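PDB 4A9V: PHOX, which is an alkaline phosphatase that hydrolyses phosphate monoesters, with a cofactor of iron and calcium ions held in a beta-propeller. Local coordinates for residues 339-345 and 442-448; 381-385 and 417-421. All blocks are in the same frame, centred on the assembly; numbering follows the deposited sequence.

Interaction 1: 339-345 and 442-448; sequences PKGQGQW and KTFAWDL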
loop_
_atom_site.group_PDB
_atom_site.type_symbol
_atom_site.label_atom_id
_atom_site.label_comp_id
_atom_site.label_asym_id
_atom_site.label_seq_id
_atom_site.Cartn_x
_atom_site.Cartn_y
_atom_site.Cartn_z
ATOM N N PRO A 339 -0.795 -8.875 -24.401
ATOM C CA PRO A 339 0.621 -9.175 -24.529
ATOM C C PRO A 339 1.095 -10.151 -23.459
ATOM O O PRO A 339 0.644 -10.105 -22.304
ATOM C CB PRO A 339 1.286 -7.809 -24.367
ATOM C CG PRO A 339 0.328 -7.029 -23.534
ATOM C CD PRO A 339 -1.030 -7.485 -23.979
ATOM N N LYS A 340 1.944 -11.089 -23.900
ATOM C CA LYS A 340 2.523 -12.174 -23.080
ATOM C C LYS A 340 4.062 -12.188 -23.277
ATOM O O LYS A 340 4.524 -12.085 -24.418
ATOM C CB LYS A 340 1.959 -13.544 -23.529
ATOM C CG LYS A 340 0.445 -13.733 -23.407
ATOM C CD LYS A 340 -0.033 -15.022 -24.087
ATOM C CE LYS A 340 -1.546 -15.214 -23.999
ATOM N NZ LYS A 340 -2.303 -14.555 -25.105
ATOM N N GLY A 341 4.831 -12.535 -22.238
ATOM C CA GLY A 341 6.259 -12.758 -22.397
ATOM C C GLY A 341 6.867 -13.511 -21.231
ATOM O O GLY A 341 6.174 -14.231 -20.509
ATOM N N GLN A 342 8.187 -13.381 -21.112
ATOM C CA GLN A 342 8.961 -13.983 -20.029
ATOM C C GLN A 342 9.682 -12.886 -19.259
ATOM O O GLN A 342 9.925 -11.795 -19.777
ATOM C CB GLN A 342 10.004 -14.959 -20.585
ATOM C CG GLN A 342 9.411 -16.214 -21.204
ATOM C CD GLN A 342 9.068 -17.280 -20.176
ATOM O OE1 GLN A 342 7.982 -17.869 -20.212
ATOM N NE2 GLN A 342 10.036 -17.628 -19.344
ATOM N N GLY A 343 10.055 -13.196 -18.022
ATOM C CA GLY A 343 10.878 -12.306 -17.229
ATOM C C GLY A 343 11.737 -13.083 -16.259
ATOM O O GLY A 343 11.732 -14.320 -16.246
ATOM N N GLN A 344 12.499 -12.347 -15.463
ATOM C CA GLN A 344 13.449 -12.949 -14.552
ATOM C C GLN A 344 13.652 -12.097 -13.317
ATOM O O GLN A 344 13.400 -10.889 -13.315
ATOM C CB GLN A 344 14.796 -13.164 -15.240
ATOM C CG GLN A 344 15.467 -11.879 -15.664
ATOM C CD GLN A 344 16.725 -12.110 -16.463
ATOM O OE1 GLN A 344 17.732 -12.576 -15.930
ATOM N NE2 GLN A 344 16.698 -11.724 -17.731
ATOM N N TRP A 345 14.139 -12.760 -12.273
ATOM C CA TRP A 345 14.572 -12.131 -11.032
ATOM C C TRP A 345 16.075 -12.073 -10.989
ATOM O O TRP A 345 16.748 -13.089 -11.229
ATOM C CB TRP A 345 14.062 -12.957 -9.850
ATOM C CG TRP A 345 12.564 -12.961 -9.739
ATOM C CD1 TRP A 345 11.697 -14.009 -10.005
ATOM C CD2 TRP A 345 11.717 -11.805 -9.482
ATOM N NE1 TRP A 345 10.395 -13.602 -9.892
ATOM C CE2 TRP A 345 10.346 -12.280 -9.577
ATOM C CE3 TRP A 345 11.950 -10.496 -9.094
ATOM C CZ2 TRP A 345 9.266 -11.435 -9.372
ATOM C CZ3 TRP A 345 10.857 -9.659 -8.888
ATOM C CH2 TRP A 345 9.546 -10.125 -9.006
ATOM N N LYS A 442 13.551 -18.372 -10.580
ATOM C CA LYS A 442 14.121 -17.098 -10.947
ATOM C C LYS A 442 13.645 -16.615 -12.312
ATOM O O LYS A 442 14.036 -15.541 -12.745
ATOM C CB LYS A 442 15.643 -17.175 -10.873
ATOM C CG LYS A 442 16.117 -17.268 -9.422
ATOM C CD LYS A 442 17.606 -17.502 -9.259
ATOM C CE LYS A 442 17.902 -18.045 -7.866
ATOM N NZ LYS A 442 19.353 -18.040 -7.537
ATOM N N THR A 443 12.734 -17.358 -12.935
ATOM C CA THR A 443 12.066 -16.891 -14.148
ATOM C C THR A 443 10.565 -17.120 -14.058
ATOM O O THR A 443 10.085 -17.890 -13.219
ATOM C CB THR A 443 12.606 -17.579 -15.423
ATOM O OG1 THR A 443 12.232 -18.959 -15.422
ATOM C CG2 THR A 443 14.125 -17.474 -15.498
ATOM N N PHE A 444 9.835 -16.406 -14.912
ATOM C CA PHE A 444 8.390 -16.464 -14.928
ATOM C C PHE A 444 7.863 -16.100 -16.312
ATOM O O PHE A 444 8.570 -15.485 -17.121
ATOM C CB PHE A 444 7.801 -15.530 -13.859
ATOM C CG PHE A 444 8.309 -14.116 -13.932
ATOM C CD1 PHE A 444 7.774 -13.221 -14.847
ATOM C CD2 PHE A 444 9.334 -13.680 -13.112
ATOM C CE1 PHE A 444 8.254 -11.927 -14.942
ATOM C CE2 PHE A 444 9.810 -12.387 -13.196
ATOM C CZ PHE A 444 9.230 -11.495 -14.072
ATOM N N ALA A 445 6.621 -16.502 -16.566
ATOM C CA ALA A 445 5.851 -16.020 -17.699
ATOM C C ALA A 445 4.952 -14.880 -17.226
ATOM O O ALA A 445 4.346 -14.979 -16.172
ATOM C CB ALA A 445 5.010 -17.158 -18.252
ATOM N N TRP A 446 4.835 -13.822 -18.019
ATOM C CA TRP A 446 3.964 -12.704 -17.666
ATOM C C TRP A 446 2.950 -12.423 -18.747
ATOM O O TRP A 446 3.152 -12.754 -19.923
ATOM C CB TRP A 446 4.784 -11.451 -17.329
ATOM C CG TRP A 446 5.541 -10.867 -18.496
ATOM C CD1 TRP A 446 6.859 -11.099 -18.840
ATOM C CD2 TRP A 446 5.036 -9.940 -19.503
ATOM N NE1 TRP A 446 7.197 -10.399 -19.973
ATOM C CE2 TRP A 446 6.139 -9.697 -20.425
ATOM C CE3 TRP A 446 3.812 -9.349 -19.749
ATOM C CZ2 TRP A 446 5.978 -8.939 -21.575
ATOM C CZ3 TRP A 446 3.670 -8.566 -20.891
ATOM C CH2 TRP A 446 4.720 -8.390 -21.797
ATOM N N ASP A 447 1.840 -11.805 -18.354
ATOM C CA ASP A 447 0.851 -11.293 -19.306
ATOM C C ASP A 447 0.162 -10.082 -18.696
ATOM O O ASP A 447 0.166 -9.903 -17.482
ATOM C CB ASP A 447 -0.177 -12.379 -19.701
ATOM C CG ASP A 447 -1.157 -12.723 -18.578
ATOM O OD1 ASP A 447 -0.723 -13.309 -17.561
ATOM O OD2 ASP A 447 -2.368 -12.438 -18.728
ATOM N N LEU A 448 -0.409 -9.229 -19.540
ATOM C CA LEU A 448 -1.255 -8.148 -19.022
ATOM C C LEU A 448 -2.695 -8.636 -18.892
ATOM O O LEU A 448 -3.426 -8.790 -19.873
ATOM C CB LEU A 448 -1.176 -6.889 -19.868
ATOM C CG LEU A 448 0.165 -6.142 -19.801
ATOM C CD1 LEU A 448 0.086 -4.823 -20.559
ATOM C CD2 LEU A 448 0.637 -5.904 -18.373
HETATM O O HOH W 1 9.917 -18.975 -16.866
#

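Interaction 2: 381-385 and 417-421; sequences TRMDR and GPNPR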
loop_
_atom_site.group_PDB
_atom_site.type_symbol
_atom_site.label_atom_id
_atom_site.label_comp_id
_atom_site.label_asym_id
_atom_site.label_seq_id
_atom_site.Cartn_x
_atom_site.Cartn_y
_atom_site.Cartn_z
ATOM N N THR A 381 13.847 -3.656 -15.117
ATOM C CA THR A 381 12.951 -2.980 -16.052
ATOM C C THR A 381 12.155 -1.884 -15.351
ATOM O O THR A 381 11.450 -2.145 -14.373
ATOM C CB THR A 381 11.958 -3.972 -16.676
ATOM O OG1 THR A 381 12.670 -5.049 -17.299
ATOM C CG2 THR A 381 11.042 -3.281 -17.681
ATOM N N ARG A 382 12.243 -0.668 -15.877
ATOM C CA ARG A 382 11.480 0.458 -15.345
ATOM C C ARG A 382 9.992 0.286 -15.623
ATOM O O ARG A 382 9.602 -0.018 -16.749
ATOM C CB ARG A 382 11.989 1.748 -15.985
ATOM C CG ARG A 382 13.457 2.025 -15.690
ATOM C CD ARG A 382 13.887 3.375 -16.230
ATOM N NE ARG A 382 13.349 4.454 -15.413
ATOM C CZ ARG A 382 13.622 5.737 -15.607
ATOM N NH1 ARG A 382 14.233 6.105 -16.719
ATOM N NH2 ARG A 382 13.229 6.656 -14.731
ATOM N N MET A 383 9.168 0.453 -14.587
ATOM C CA MET A 383 7.753 0.090 -14.645
ATOM C C MET A 383 6.832 1.300 -14.472
ATOM O O MET A 383 7.198 2.309 -13.860
ATOM C CB MET A 383 7.429 -0.950 -13.571
ATOM C CG MET A 383 8.266 -2.222 -13.656
ATOM S SD MET A 383 8.140 -3.122 -15.212
ATOM C CE MET A 383 6.497 -3.812 -15.069
ATOM N N ASP A 384 5.589 1.127 -14.920
ATOM C CA ASP A 384 4.544 2.147 -14.778
ATOM C C ASP A 384 3.906 2.111 -13.373
ATOM O O ASP A 384 2.753 1.706 -13.210
ATOM C CB ASP A 384 3.434 1.934 -15.820
ATOM C CG ASP A 384 3.848 2.251 -17.249
ATOM O OD1 ASP A 384 4.961 2.777 -17.470
ATOM O OD2 ASP A 384 2.991 2.011 -18.135
ATOM N N ARG A 385 4.643 2.594 -12.378
ATOM C CA ARG A 385 4.133 2.753 -11.011
ATOM C C ARG A 385 3.513 1.481 -10.451
ATOM O O ARG A 385 2.301 1.403 -10.220
ATOM C CB ARG A 385 3.137 3.900 -10.919
ATOM C CG ARG A 385 3.742 5.260 -11.203
ATOM C CD ARG A 385 2.738 6.350 -10.900
ATOM N NE ARG A 385 2.371 6.316 -9.494
ATOM C CZ ARG A 385 1.227 6.776 -9.010
ATOM N NH1 ARG A 385 0.470 7.563 -9.762
ATOM N NH2 ARG A 385 0.919 6.576 -7.734
ATOM N N GLY A 417 6.589 -4.257 -23.929
ATOM C CA GLY A 417 6.367 -5.295 -22.931
ATOM C C GLY A 417 5.164 -4.985 -22.061
ATOM O O GLY A 417 4.090 -4.664 -22.573
ATOM N N PRO A 418 5.350 -5.016 -20.735
ATOM C CA PRO A 418 4.225 -4.807 -19.834
ATOM C C PRO A 418 3.864 -3.336 -19.623
ATOM O O PRO A 418 2.970 -3.039 -18.822
ATOM C CB PRO A 418 4.705 -5.451 -18.538
ATOM C CG PRO A 418 6.193 -5.272 -18.574
ATOM C CD PRO A 418 6.555 -5.471 -20.018
ATOM N N ASN A 419 4.553 -2.442 -20.343
ATOM C CA ASN A 419 4.281 -1.000 -20.319
ATOM C C ASN A 419 4.025 -0.506 -21.757
ATOM O O ASN A 419 4.886 0.132 -22.369
ATOM C CB ASN A 419 5.445 -0.241 -19.666
ATOM C CG ASN A 419 5.807 -0.797 -18.294
ATOM O OD1 ASN A 419 5.101 -0.572 -17.312
ATOM N ND2 ASN A 419 6.938 -1.494 -18.215
ATOM N N PRO A 420 2.855 -0.855 -22.323
ATOM C CA PRO A 420 2.679 -0.829 -23.782
ATOM C C PRO A 420 2.222 0.508 -24.385
ATOM O O PRO A 420 2.025 0.576 -25.598
ATOM C CB PRO A 420 1.605 -1.886 -24.008
ATOM C CG PRO A 420 0.781 -1.826 -22.765
ATOM C CD PRO A 420 1.805 -1.655 -21.669
ATOM N N ARG A 421 2.015 1.535 -23.563
ATOM C CA ARG A 421 1.474 2.811 -24.049
ATOM C C ARG A 421 2.284 3.991 -23.537
ATOM O O ARG A 421 2.459 4.161 -22.329
ATOM C CB ARG A 421 0.014 2.991 -23.611
ATOM C CG ARG A 421 -0.939 1.976 -24.214
ATOM C CD ARG A 421 -2.373 2.155 -23.738
ATOM N NE ARG A 421 -2.477 1.977 -22.293
ATOM C CZ ARG A 421 -3.619 1.963 -21.622
ATOM N NH1 ARG A 421 -4.772 2.082 -22.262
ATOM N NH2 ARG A 421 -3.608 1.811 -20.308
HETATM O O HOH W 2 2.244 2.008 -20.689
#

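Interaction 1: 339-345 and 442-448
Six backbone hydrogen bonds join 339-345 to 442-448. Gly341 and Trp446 bond reciprocally (N to O 2.9 Å each way), as do Gly343 and Phe444 (Gly343 N to Phe444 O 2.9 Å, Phe444 N to Gly343 O 3.1 Å); Trp345 N to Lys442 O (2.8 Å) and Leu448 N to Pro339 O (3.1 Å) extend the pattern at the ends. Between them lie the non-hydrogen-bonded pairs Lys340-Asp447, Gln342-Ala445 and Gln344-Thr443, with CA-H...O contacts such as Gln344 CA to Lys442 O, 3.2 Å. This is the twisted antiparallel pairing of two strands, axes at 141°, inside a larger antiparallel sheet of the beta-propeller. Strand 322-329 flanks the first strand and strand 428-434 the second. On the Gln342 face, a water links Gln342 NE2 (2.8 Å) to Thr443 OG1 (2.7 Å), while Asp447 makes a salt bridge to Arg431 and a hydrogen bond to His338. On the other face, aromatic rings lie across the glycines: Gly341 CA sits 3.8 Å from the centroid of the five-membered ring of Trp446, and Gly343 CA 3.9 Å from the centroid of the Phe444 ring, both CH-pi contacts where any side chain would clash. Trp345 CE2 meets Phe444 CE2 at 3.7 Å, and Pro339 CG touches Leu448 CD1 at 3.7 Å.

Interaction 2: 381-385 and 417-421
A methionine sulfur serves as acceptor here: Asn419 ND2 donates a weak, nearly linear hydrogen bond to Met383 SD (3.6 Å, 172°). The other end of the same amide accepts from the backbone, Asp384 N to Asn419 OD1 at 3.0 Å, so one side chain from the loop between strands 398-402 and 428-434 spans Met383 and Asp384. Asp384 is the centre of an inverse gamma turn, with a weak Arg385 N to Met383 O bond (3.0 Å), just ahead of propeller strand 386-391. No strand pairing joins the segments; the nearest CA atoms, those of Asp384 and Asn419, are 6.4 Å apart. The carboxylate of Asp384 has its strongest partner in Arg408, a salt bridge, and also bonds Asn405, Asn424 and Gln428, making it a buried polar hub. Its side chain lies about 9 Å from that of Glu387, which binds calcium and lines the mu-oxo-diiron pocket, and about 12 Å from the mu-oxo-diiron itself, so the contact lies near the metal site without supplying a ligand. Beside the amide, Met383 CE rests on Pro418 CG at 3.8 Å. A water accepts from Arg421 N (2.9 Å) and donates to Asp384 OD2 (2.7 Å).

Coming from the N terminus, after strand 322-329 the chain enters strand 340-347, then runs past helices 364-369 and 371-377 to the turn at 381-385. Strands 386-391 and 398-402 follow, and the chain returns at 417-421, where interaction 2 closes a loop. After strand 428-434 it reaches 442-448, which pairs with 339-345 in interaction 1. Interaction 2 is thus nested within the wider loop closed by interaction 1. Their centres are 13 Å apart and they touch: Trp446 CH2 packs on Gly417 C at 3.4 Å, and Leu448 CD1 on Pro420 CD at 3.8 Å. Together they tie a strand pair in the middle of the sheet, through loop 417-421, to the turn before strand 386-391, whose Glu387 binds calcium.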